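Local coordinates for 2-C-methyl-D-erythritol 4-phosphate cytidylyltransferase (Anaerococcus prevotii, PDB 4KT7), which catalyses the transfer of a cytidylyl group from CTP to 2-C-methyl-D-erythritol 4-phosphate, giving 4-CDP-2-C-methyl-D-erythritol and diphosphate in isoprenoid biosynthesis, at the interface of chains A and B. Residues are numbered along the deposited sequence; one frame, centred on the assembly and turned at random. Chains: chain A/B, 2-C-methyl-D-erythritol 4-phosphate cytidylyltransferase.

Contact 1: the interface of chains A and B. Residues chain A 135, 205-206, 208; chain B 151-153.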
ATOM      1  N   ILE A 135      -3.665 -17.704   0.413  1.00 12.81           N
ATOM      2  CA  ILE A 135      -3.123 -16.475   1.015  1.00 11.84           C
ATOM      3  C   ILE A 135      -4.208 -15.427   1.108  1.00 16.41           C
ATOM      4  O   ILE A 135      -5.199 -15.508   0.386  1.00 14.10           O
ATOM      5  CB  ILE A 135      -1.962 -15.893   0.189  1.00 19.50           C
ATOM      6  CG1 ILE A 135      -2.462 -15.411  -1.181  1.00 18.77           C
ATOM      7  CG2 ILE A 135      -0.887 -16.946  -0.011  1.00 15.93           C
ATOM      8  CD1 ILE A 135      -1.356 -14.779  -2.037  1.00 16.81           C
ATOM      9  N   LYS A 205      -2.209 -24.500  -7.426  1.00 20.04           N
ATOM     10  CA  LYS A 205      -2.471 -23.057  -7.437  1.00 22.42           C
ATOM     11  C   LYS A 205      -2.674 -22.460  -6.043  1.00 22.98           C
ATOM     12  O   LYS A 205      -3.142 -23.139  -5.117  1.00 23.67           O
ATOM     13  CB  LYS A 205      -3.668 -22.747  -8.351  1.00 31.77           C
ATOM     14  CG  LYS A 205      -3.402 -23.044  -9.823  1.00 35.17           C
ATOM     15  CD  LYS A 205      -4.105 -22.035 -10.740  1.00 42.60           C
ATOM     16  CE  LYS A 205      -3.420 -21.993 -12.108  1.00 47.34           C
ATOM     17  NZ  LYS A 205      -4.225 -21.340 -13.182  1.00 48.34           N
ATOM     18  N   VAL A 206      -2.299 -21.188  -5.894  1.00 18.53           N
ATOM     19  CA  VAL A 206      -2.400 -20.509  -4.619  1.00 19.31           C
ATOM     20  C   VAL A 206      -3.707 -19.733  -4.628  1.00 19.49           C
ATOM     21  O   VAL A 206      -3.887 -18.824  -5.434  1.00 19.67           O
ATOM     22  CB  VAL A 206      -1.201 -19.548  -4.381  1.00 14.69           C
ATOM     23  CG1 VAL A 206      -1.305 -18.879  -2.987  1.00 14.46           C
ATOM     24  CG2 VAL A 206       0.112 -20.294  -4.522  1.00 18.61           C
ATOM     25  N   VAL A 208      -6.521 -17.140  -3.443  1.00 16.40           N
ATOM     26  CA  VAL A 208      -6.477 -15.856  -2.774  1.00 16.10           C
ATOM     27  C   VAL A 208      -7.792 -15.634  -2.056  1.00 18.61           C
ATOM     28  O   VAL A 208      -8.860 -15.818  -2.634  1.00 21.67           O
ATOM     29  CB  VAL A 208      -6.227 -14.720  -3.775  1.00 26.43           C
ATOM     30  CG1 VAL A 208      -6.205 -13.388  -3.055  1.00 17.74           C
ATOM     31  CG2 VAL A 208      -4.906 -14.947  -4.520  1.00 23.40           C
TER
HETATM   32  N   MSE B 151      -9.366 -15.684  -8.770  1.00 19.81           N
HETATM   33  CA  MSE B 151      -8.768 -15.408  -7.459  1.00 18.60           C
HETATM   34  C   MSE B 151      -7.721 -16.472  -7.125  1.00 21.70           C
HETATM   35  O   MSE B 151      -7.714 -17.025  -6.025  1.00 25.23           O
HETATM   36  CB  MSE B 151      -9.849 -15.351  -6.359  1.00 18.36           C
HETATM   37  CG  MSE B 151     -10.824 -14.189  -6.505  1.00 31.86           C
HETATM   38 SE   MSE B 151      -9.882 -12.526  -6.138  0.67 48.34          SE
HETATM   39  CE  MSE B 151      -9.720 -12.746  -4.205  1.00 26.78           C
ATOM     40  N   TYR B 152      -6.873 -16.786  -8.104  1.00 15.98           N
ATOM     41  CA  TYR B 152      -5.651 -17.550  -7.870  1.00 16.06           C
ATOM     42  C   TYR B 152      -4.481 -16.664  -8.251  1.00 22.77           C
ATOM     43  O   TYR B 152      -4.609 -15.814  -9.141  1.00 20.54           O
ATOM     44  CB  TYR B 152      -5.628 -18.821  -8.729  1.00 22.19           C
ATOM     45  CG  TYR B 152      -6.592 -19.878  -8.265  1.00 20.27           C
ATOM     46  CD1 TYR B 152      -6.235 -20.770  -7.274  1.00 22.59           C
ATOM     47  CD2 TYR B 152      -7.854 -19.981  -8.813  1.00 21.43           C
ATOM     48  CE1 TYR B 152      -7.104 -21.742  -6.842  1.00 21.95           C
ATOM     49  CE2 TYR B 152      -8.744 -20.948  -8.379  1.00 29.33           C
ATOM     50  CZ  TYR B 152      -8.362 -21.825  -7.391  1.00 30.36           C
ATOM     51  OH  TYR B 152      -9.237 -22.794  -6.953  1.00 37.96           O
ATOM     52  N   VAL B 153      -3.342 -16.839  -7.586  1.00 21.18           N
ATOM     53  CA  VAL B 153      -2.168 -16.051  -7.943  1.00 16.00           C
ATOM     54  C   VAL B 153      -1.736 -16.365  -9.375  1.00 17.94           C
ATOM     55  O   VAL B 153      -1.662 -17.544  -9.759  1.00 17.42           O
ATOM     56  CB  VAL B 153      -0.999 -16.304  -6.964  1.00 21.53           C
ATOM     57  CG1 VAL B 153       0.329 -15.661  -7.486  1.00 14.90           C
ATOM     58  CG2 VAL B 153      -1.371 -15.782  -5.572  1.00 17.32           C
TER
HETATM   59  O   HOH W   1      -1.339 -19.980  -8.356  1.00 21.95           O
HETATM   60  O   HOH W   2      -2.942 -18.646 -12.161  1.00 24.33           O
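Two backbone hydrogen bonds tie A:Val206 and A:Val208 to the turn B:Met151 to B:Val153. B:Val153 N donates to A:Val206 O at 3.0 Å, and A:Val208 N donates to B:Met151 O at 2.8 Å, so the intervening B:Tyr152 is held at both flanks.

Two waters sit on B:Val153 O: one, 2.8 Å from that oxygen, bridges to A:Val206 N, and the other lies 3.2 Å from A:Lys205 NZ, the side-chain amine.

The apolar contacts fall on two fronts. B:Val153 CG2 pushes into chain A, meeting A:Ile135 CD1 at 3.7 Å and A:Val208 CG2 at 3.8 Å; it is put there with CG1 turned away, opposite the backbone N (chi1 170°). At the outer front the aliphatic stem of A:Lys205 crosses B:Tyr152 at about a right angle, its CB 3.4 Å from ring atom CD1. B:Met151, a selenomethionine, bends at chi2 and chi3 and brings its terminal methyl CE across A:Val208 CG1, 3.8 Å away.

The site lies where the tip of the chain B arm, running into strand 153-155, is laid against strand 206-210 of chain A, with strand 133-139 behind it, in the arm-exchanged dimer typical of IspD enzymes.

Contact 2: the interface of chains A and B. Residues chain A 144-147; chain B 144, 157, 161-162.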
ATOM      1  N   VAL A 144      -0.415   0.868  -9.062  1.00 19.81           N
ATOM      2  CA  VAL A 144       0.903   0.275  -9.250  1.00 20.43           C
ATOM      3  C   VAL A 144       1.439   0.426 -10.679  1.00 21.32           C
ATOM      4  O   VAL A 144       0.679   0.310 -11.644  1.00 23.72           O
ATOM      5  CB  VAL A 144       0.857  -1.228  -8.911  1.00 20.74           C
ATOM      6  CG1 VAL A 144       2.126  -1.926  -9.371  1.00 14.31           C
ATOM      7  CG2 VAL A 144       0.664  -1.405  -7.414  1.00 22.62           C
ATOM      8  N   LYS A 145       2.742   0.704 -10.810  1.00 14.21           N
ATOM      9  CA  LYS A 145       3.413   0.645 -12.112  1.00 18.18           C
ATOM     10  C   LYS A 145       4.565  -0.325 -11.995  1.00 21.94           C
ATOM     11  O   LYS A 145       5.201  -0.400 -10.943  1.00 16.69           O
ATOM     12  CB  LYS A 145       3.993   2.008 -12.519  1.00 17.91           C
ATOM     13  CG  LYS A 145       2.996   3.160 -12.529  1.00 20.65           C
ATOM     14  CD  LYS A 145       2.400   3.434 -13.894  1.00 23.86           C
ATOM     15  CE  LYS A 145       1.540   4.700 -13.838  1.00 26.73           C
ATOM     16  NZ  LYS A 145       0.865   4.954 -15.152  1.00 27.15           N
ATOM     17  N   ILE A 146       4.847  -1.046 -13.075  1.00 18.16           N
ATOM     18  CA  ILE A 146       6.102  -1.770 -13.195  1.00 12.73           C
ATOM     19  C   ILE A 146       7.096  -0.868 -13.916  1.00 17.80           C
ATOM     20  O   ILE A 146       6.801  -0.354 -14.997  1.00 21.68           O
ATOM     21  CB  ILE A 146       5.924  -3.054 -14.024  1.00 22.56           C
ATOM     22  CG1 ILE A 146       4.874  -3.955 -13.375  1.00 22.30           C
ATOM     23  CG2 ILE A 146       7.257  -3.794 -14.147  1.00 24.77           C
ATOM     24  CD1 ILE A 146       5.173  -4.242 -11.930  1.00 21.46           C
ATOM     25  N   ILE A 147       8.273  -0.655 -13.326  1.00 19.73           N
ATOM     26  CA  ILE A 147       9.240   0.267 -13.913  1.00 20.57           C
ATOM     27  C   ILE A 147      10.529  -0.491 -14.263  1.00 22.67           C
ATOM     28  O   ILE A 147      10.705  -1.627 -13.830  1.00 24.69           O
ATOM     29  CB  ILE A 147       9.552   1.411 -12.946  1.00 21.46           C
ATOM     30  CG1 ILE A 147      10.449   0.894 -11.832  1.00 31.59           C
ATOM     31  CG2 ILE A 147       8.247   1.983 -12.335  1.00 18.62           C
ATOM     32  CD1 ILE A 147      11.316   1.948 -11.232  1.00 32.14           C
TER
ATOM     33  N   VAL B 144       3.325  -7.109  -3.667  1.00 18.28           N
ATOM     34  CA  VAL B 144       2.245  -7.194  -4.650  1.00 13.22           C
ATOM     35  C   VAL B 144       2.259  -8.559  -5.326  1.00 17.79           C
ATOM     36  O   VAL B 144       3.338  -9.146  -5.542  1.00 16.42           O
ATOM     37  CB  VAL B 144       2.353  -6.069  -5.711  1.00 28.07           C
ATOM     38  CG1 VAL B 144       1.494  -6.372  -6.969  1.00 25.79           C
ATOM     39  CG2 VAL B 144       1.953  -4.731  -5.092  1.00 27.42           C
ATOM     40  N   PRO B 157       5.432 -10.214  -9.089  1.00 13.76           N
ATOM     41  CA  PRO B 157       6.440  -9.459  -9.846  1.00 19.10           C
ATOM     42  C   PRO B 157       7.674  -9.233  -8.993  1.00 18.20           C
ATOM     43  O   PRO B 157       7.562  -9.266  -7.760  1.00 18.79           O
ATOM     44  CB  PRO B 157       5.772  -8.090 -10.081  1.00 14.58           C
ATOM     45  CG  PRO B 157       4.347  -8.264  -9.739  1.00 14.56           C
ATOM     46  CD  PRO B 157       4.261  -9.412  -8.745  1.00 13.02           C
ATOM     47  N   TYR B 161      10.799  -3.578  -8.687  1.00 18.98           N
ATOM     48  CA  TYR B 161      10.298  -2.833  -9.828  1.00 19.32           C
ATOM     49  C   TYR B 161       8.835  -2.484  -9.699  1.00 16.72           C
ATOM     50  O   TYR B 161       8.242  -1.962 -10.640  1.00 22.55           O
ATOM     51  CB  TYR B 161      10.590  -3.590 -11.131  1.00 22.87           C
ATOM     52  CG  TYR B 161      12.070  -3.769 -11.363  1.00 32.10           C
ATOM     53  CD1 TYR B 161      12.883  -2.687 -11.670  1.00 34.09           C
ATOM     54  CD2 TYR B 161      12.659  -5.015 -11.251  1.00 38.73           C
ATOM     55  CE1 TYR B 161      14.250  -2.852 -11.876  1.00 36.93           C
ATOM     56  CE2 TYR B 161      14.017  -5.185 -11.449  1.00 38.26           C
ATOM     57  CZ  TYR B 161      14.806  -4.105 -11.760  1.00 40.98           C
ATOM     58  OH  TYR B 161      16.158  -4.280 -11.957  1.00 42.20           O
ATOM     59  N   VAL B 162       8.259  -2.782  -8.532  1.00 21.55           N
ATOM     60  CA  VAL B 162       6.858  -2.471  -8.253  1.00 18.88           C
ATOM     61  C   VAL B 162       6.743  -1.147  -7.510  1.00 20.51           C
ATOM     62  O   VAL B 162       7.190  -1.030  -6.375  1.00 17.62           O
ATOM     63  CB  VAL B 162       6.191  -3.564  -7.397  1.00 17.48           C
ATOM     64  CG1 VAL B 162       4.751  -3.180  -7.061  1.00 14.93           C
ATOM     65  CG2 VAL B 162       6.223  -4.910  -8.145  1.00 16.41           C
TER
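A:Ile146 pairs with B:Val162 in an antiparallel beta bridge, part of the swapped-arm interface typical of the IspD cytidylyltransferases, in which an extended arm of each subunit reaches over the other and locks the dimer. The backbone bond that fixes this register runs from A:Ile147 N to B:Tyr161 O, 3.0 Å apart, with the donor lying in the carbonyl plane of B:Tyr161.

Apolar side chains pack beside that pairing. A:Val144 CG1 meets B:Val162 CG1 at 3.7 Å, methyl against methyl, the two side chains crossing obliquely. B:Val162 turns its second methyl, CG2, towards A:Ile146 CD1, 4.0 Å away, so the valine divides its two branches between two residues of the partner strand. A:Ile146 reaches it through a chain folded at both torsions (chi1 -58°, chi2 -54°), which swings CD1 back towards B:Val162. Beyond it stands B:Pro157, whose CB is 4.3 Å from A:Ile146 CD1.

At the far end the B:Tyr161 side chain runs past the A:Ile147 carbonyl: CB is 3.3 Å from A:Ile147 O, and the near rim of the ring, at CD1, is about equally close. A:Val144 and B:Val144 approach each other through their CG2 methyls, at 4.3 Å, a loose contact between the same residue of both copies.

Contact 3: the interface of chains A and B. Residues chain A 151-153; chain B 206-208.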
HETATM    1  N   MSE A 151      14.621   3.759 -14.361  1.00 24.31           N
HETATM    2  CA  MSE A 151      13.499   4.520 -13.771  1.00 29.29           C
HETATM    3  C   MSE A 151      12.547   5.094 -14.826  1.00 29.62           C
HETATM    4  O   MSE A 151      12.206   6.278 -14.791  1.00 27.63           O
HETATM    5  CB  MSE A 151      14.000   5.655 -12.862  1.00 26.51           C
HETATM    6  CG  MSE A 151      14.817   5.187 -11.667  1.00 32.76           C
HETATM    7 SE   MSE A 151      13.670   4.393 -10.327  0.73 52.70          SE
HETATM    8  CE  MSE A 151      12.773   6.006  -9.696  1.00 36.76           C
ATOM      9  N   TYR A 152      12.133   4.259 -15.774  1.00 22.41           N
ATOM     10  CA  TYR A 152      11.061   4.630 -16.684  1.00 26.28           C
ATOM     11  C   TYR A 152       9.946   3.637 -16.466  1.00 27.39           C
ATOM     12  O   TYR A 152      10.197   2.529 -16.003  1.00 24.48           O
ATOM     13  CB  TYR A 152      11.526   4.573 -18.136  1.00 31.61           C
ATOM     14  CG  TYR A 152      12.447   5.707 -18.515  1.00 33.64           C
ATOM     15  CD1 TYR A 152      11.931   6.929 -18.916  1.00 30.64           C
ATOM     16  CD2 TYR A 152      13.825   5.562 -18.472  1.00 28.45           C
ATOM     17  CE1 TYR A 152      12.758   7.973 -19.280  1.00 30.56           C
ATOM     18  CE2 TYR A 152      14.665   6.610 -18.826  1.00 32.99           C
ATOM     19  CZ  TYR A 152      14.122   7.815 -19.227  1.00 34.02           C
ATOM     20  OH  TYR A 152      14.936   8.872 -19.575  1.00 35.18           O
ATOM     21  N   VAL A 153       8.721   4.033 -16.784  1.00 26.46           N
ATOM     22  CA  VAL A 153       7.598   3.118 -16.693  1.00 20.66           C
ATOM     23  C   VAL A 153       7.680   2.040 -17.783  1.00 28.20           C
ATOM     24  O   VAL A 153       7.772   2.353 -18.983  1.00 25.46           O
ATOM     25  CB  VAL A 153       6.253   3.883 -16.806  1.00 19.74           C
ATOM     26  CG1 VAL A 153       5.064   2.907 -16.906  1.00 20.67           C
ATOM     27  CG2 VAL A 153       6.084   4.805 -15.610  1.00 19.77           C
TER
ATOM     28  N   VAL B 206       7.916   7.500 -20.092  1.00 27.84           N
ATOM     29  CA  VAL B 206       7.487   8.218 -18.906  1.00 22.94           C
ATOM     30  C   VAL B 206       8.508   8.029 -17.805  1.00 25.60           C
ATOM     31  O   VAL B 206       8.701   6.909 -17.310  1.00 21.95           O
ATOM     32  CB  VAL B 206       6.132   7.744 -18.381  1.00 21.82           C
ATOM     33  CG1 VAL B 206       5.693   8.671 -17.252  1.00 20.05           C
ATOM     34  CG2 VAL B 206       5.087   7.726 -19.498  1.00 24.49           C
ATOM     35  N   LYS B 207       9.154   9.126 -17.414  1.00 24.20           N
ATOM     36  CA  LYS B 207      10.211   9.058 -16.404  1.00 21.92           C
ATOM     37  C   LYS B 207       9.627   8.995 -14.999  1.00 23.20           C
ATOM     38  O   LYS B 207       8.638   9.661 -14.713  1.00 24.39           O
ATOM     39  CB  LYS B 207      11.147  10.267 -16.519  1.00 24.08           C
ATOM     40  CG  LYS B 207      12.250  10.296 -15.461  1.00 28.14           C
ATOM     41  CD  LYS B 207      13.351   9.342 -15.858  1.00 23.25           C
ATOM     42  CE  LYS B 207      14.360   9.144 -14.736  1.00 26.55           C
ATOM     43  NZ  LYS B 207      15.395   8.152 -15.179  1.00 28.63           N
ATOM     44  N   VAL B 208      10.247   8.204 -14.125  1.00 18.67           N
ATOM     45  CA  VAL B 208       9.800   8.076 -12.744  1.00 17.09           C
ATOM     46  C   VAL B 208      10.781   8.813 -11.834  1.00 25.73           C
ATOM     47  O   VAL B 208      12.001   8.635 -11.942  1.00 22.63           O
ATOM     48  CB  VAL B 208       9.761   6.585 -12.303  1.00 19.16           C
ATOM     49  CG1 VAL B 208       9.377   6.470 -10.815  1.00 16.12           C
ATOM     50  CG2 VAL B 208       8.785   5.819 -13.155  1.00 21.98           C
TER
HETATM   51  O   HOH W   3       7.518   4.495 -20.370  1.00 27.03           O
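A:Tyr152 and B:Lys207 are antiparallel bridge partners, flanked by hydrogen bonds from B:Val208 N to A:Met151 O (2.8 Å) and from A:Val153 N to B:Val206 O (2.9 Å). This is the swapped arm of the IspD fold adding its turn to the edge of strand 206-210. The first donor is tilted 31° from the A:Met151 carbonyl plane, whereas the second meets the B:Val206 carbonyl almost head-on.

B:Lys207 carries the outer side-chain contact. Its chain starts opposite the backbone N and then bends (chi2 79°), which lays the aliphatic part across the A:Tyr152 ring. CD sits over one face, 4.0 Å from the ring centroid and shifted towards the rim near CE1, in a CH-pi contact. The chain continues towards A:Met151, where CE comes 4.0 Å from A:Met151 CB, so one lysine lies along two consecutive arm residues.

On the other side of the strand the selenomethionine A:Met151 folds at chi2 and chi3 and sets its methyl CE 3.6 Å from B:Val208 CG1, the side chains crossing at about a right angle. A:Val153 CG2 meets the second B:Val208 methyl, CG2, at 3.8 Å. A water joins A:Val153 O to B:Val206 N, 3.0 Å from that nitrogen, continuing the backbone pairing by one more link.

Contact 4: the interface of chains A and B. Residues chain A 143, 145, 156, 159; chain B 191-192, 195, 198.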
ATOM      1  N   THR A 143      -2.311   3.080  -7.159  1.00 24.39           N
ATOM      2  CA  THR A 143      -2.046   2.558  -8.500  1.00 22.83           C
ATOM      3  C   THR A 143      -0.601   2.123  -8.657  1.00 16.61           C
ATOM      4  O   THR A 143       0.324   2.913  -8.441  1.00 16.35           O
ATOM      5  CB  THR A 143      -2.361   3.594  -9.583  1.00 19.38           C
ATOM      6  OG1 THR A 143      -3.759   3.890  -9.557  1.00 25.57           O
ATOM      7  CG2 THR A 143      -1.972   3.069 -10.969  1.00 29.08           C
ATOM      8  N   LYS A 145       2.742   0.704 -10.810  1.00 14.21           N
ATOM      9  CA  LYS A 145       3.413   0.645 -12.112  1.00 18.18           C
ATOM     10  C   LYS A 145       4.565  -0.325 -11.995  1.00 21.94           C
ATOM     11  O   LYS A 145       5.201  -0.400 -10.943  1.00 16.69           O
ATOM     12  CB  LYS A 145       3.993   2.008 -12.519  1.00 17.91           C
ATOM     13  CG  LYS A 145       2.996   3.160 -12.529  1.00 20.65           C
ATOM     14  CD  LYS A 145       2.400   3.434 -13.894  1.00 23.86           C
ATOM     15  CE  LYS A 145       1.540   4.700 -13.838  1.00 26.73           C
ATOM     16  NZ  LYS A 145       0.865   4.954 -15.152  1.00 27.15           N
ATOM     17  N   THR A 156       1.604  -0.272 -16.987  1.00 24.99           N
ATOM     18  CA  THR A 156       0.692  -0.204 -15.865  1.00 19.46           C
ATOM     19  C   THR A 156      -0.123  -1.480 -15.864  1.00 30.07           C
ATOM     20  O   THR A 156      -0.873  -1.730 -16.808  1.00 24.78           O
ATOM     21  CB  THR A 156      -0.286   0.973 -16.000  1.00 27.62           C
ATOM     22  OG1 THR A 156       0.442   2.175 -16.283  1.00 24.37           O
ATOM     23  CG2 THR A 156      -1.086   1.158 -14.714  1.00 22.90           C
ATOM     24  N   ARG A 159      -5.374  -2.838 -13.146  1.00 19.94           N
ATOM     25  CA  ARG A 159      -5.612  -2.528 -11.726  1.00 21.57           C
ATOM     26  C   ARG A 159      -6.501  -3.488 -10.966  1.00 23.64           C
ATOM     27  O   ARG A 159      -6.372  -3.614  -9.741  1.00 25.11           O
ATOM     28  CB  ARG A 159      -6.230  -1.144 -11.591  1.00 29.42           C
ATOM     29  CG  ARG A 159      -5.293  -0.118 -11.021  1.00 44.90           C
ATOM     30  CD  ARG A 159      -6.038   1.158 -10.709  1.00 54.50           C
ATOM     31  NE  ARG A 159      -5.593   1.770  -9.459  1.00 59.29           N
ATOM     32  CZ  ARG A 159      -6.357   1.888  -8.376  1.00 65.22           C
ATOM     33  NH1 ARG A 159      -7.606   1.437  -8.387  1.00 68.35           N
ATOM     34  NH2 ARG A 159      -5.872   2.463  -7.285  1.00 62.37           N
TER
ATOM     35  N   THR B 191      -6.053   4.731 -15.337  1.00 34.43           N
ATOM     36  CA  THR B 191      -5.699   4.821 -13.924  1.00 38.53           C
ATOM     37  C   THR B 191      -5.203   6.222 -13.540  1.00 40.24           C
ATOM     38  O   THR B 191      -5.466   6.713 -12.435  1.00 45.82           O
ATOM     39  CB  THR B 191      -4.573   3.823 -13.582  1.00 38.89           C
ATOM     40  OG1 THR B 191      -3.410   4.116 -14.378  1.00 32.59           O
ATOM     41  CG2 THR B 191      -5.025   2.382 -13.848  1.00 42.74           C
ATOM     42  N   ASP B 192      -4.461   6.848 -14.449  1.00 25.99           N
ATOM     43  CA  ASP B 192      -3.867   8.161 -14.202  1.00 21.75           C
ATOM     44  C   ASP B 192      -3.426   8.736 -15.540  1.00 22.28           C
ATOM     45  O   ASP B 192      -3.469   8.034 -16.555  1.00 30.75           O
ATOM     46  CB  ASP B 192      -2.665   8.030 -13.264  1.00 21.95           C
ATOM     47  CG  ASP B 192      -1.451   7.422 -13.956  1.00 28.38           C
ATOM     48  OD1 ASP B 192      -1.477   6.199 -14.248  1.00 26.44           O
ATOM     49  OD2 ASP B 192      -0.476   8.169 -14.224  1.00 22.76           O
ATOM     50  N   GLN B 195      -0.879   6.960 -17.928  1.00 21.09           N
ATOM     51  CA  GLN B 195      -1.265   5.752 -18.646  1.00 26.48           C
ATOM     52  C   GLN B 195      -1.653   6.092 -20.081  1.00 27.06           C
ATOM     53  O   GLN B 195      -1.705   5.216 -20.948  1.00 32.50           O
ATOM     54  CB  GLN B 195      -2.418   5.014 -17.953  1.00 23.21           C
ATOM     55  CG  GLN B 195      -2.566   3.569 -18.416  1.00 31.60           C
ATOM     56  CD  GLN B 195      -3.699   2.840 -17.726  1.00 35.10           C
ATOM     57  OE1 GLN B 195      -4.577   3.463 -17.122  1.00 37.74           O
ATOM     58  NE2 GLN B 195      -3.692   1.508 -17.819  1.00 33.10           N
ATOM     59  N   GLU B 198       0.662   4.884 -22.786  1.00 41.86           N
ATOM     60  CA  GLU B 198       0.494   3.477 -23.140  1.00 50.65           C
ATOM     61  C   GLU B 198      -0.683   3.278 -24.085  1.00 49.67           C
ATOM     62  O   GLU B 198      -0.544   2.642 -25.126  1.00 54.68           O
ATOM     63  CB  GLU B 198       0.285   2.623 -21.885  1.00 49.18           C
ATOM     64  CG  GLU B 198       1.496   2.525 -20.980  1.00 43.36           C
ATOM     65  CD  GLU B 198       1.171   1.865 -19.658  1.00 36.12           C
ATOM     66  OE1 GLU B 198       0.884   0.647 -19.647  1.00 30.46           O
ATOM     67  OE2 GLU B 198       1.188   2.570 -18.627  1.00 35.69           O
TER
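B:Asp192 OD1 is gripped from both chains: the A:Lys145 amine NZ approaches at 2.8 Å on its syn lone pair, in a salt bridge, and the B:Thr191 hydroxyl OG1 takes the anti lone pair. Lysine and aspartate reach towards each other from the two chains, the lysine turning at chi2 (-96°) to present NZ.

That same amine donates to A:Thr156 OG1 at 3.0 Å, and the threonine passes the bonding on. Its hydroxyl donates to B:Glu198 OE2 over a short 2.5 Å, on the syn lone pair, while its backbone N gives a 2.9 Å bond to B:Glu198 OE1, also on the syn side but out of the carboxylate plane. Two donors of one residue hold both carboxylate oxygens and limit rotation of the group. With A:Lys145 NZ 4.2 Å from B:Glu198 OE2, the lysine's charge would probably favour an ionised glutamate.

B:Thr191 is positioned from behind by B:Gln195 OE1, which accepts from its backbone N at 2.6 Å and, from above the amide carbonyl plane, from its OG1. Its methyl CG2 packs 3.5 Å from A:Arg159 CD, and A:Thr143 CG2 abuts its CB. The arginine, poorly ordered, donates from NE to A:Thr143 OG1 at 2.8 Å, 28° out of the guanidinium plane.

By analogy with other IspD enzymes, A:Thr143 and A:Arg159 on the arm probably join B:Thr191 in binding the methylerythritol phosphate, so this contact likely builds a substrate pocket shared by both subunits.

Contact 1 and contact 3 are the same arm-to-strand pairing with the chains exchanged, their C-alpha centres about 30 Å apart, so they lie on either side of the two-fold axis. Contact 2 lies towards the middle, its C-alpha centre about 19 Å from that of contact 1 and about 12 Å from that of contact 3, where the two arms meet. Contact 4 is about 10 Å from contact 2 and about 12 Å from contact 3, centre to centre, sharing A:Lys145 with contact 2. The chain A arm binds chain B in contacts 2 to 4 and lines the probable substrate pocket; the chain B arm makes contact 1.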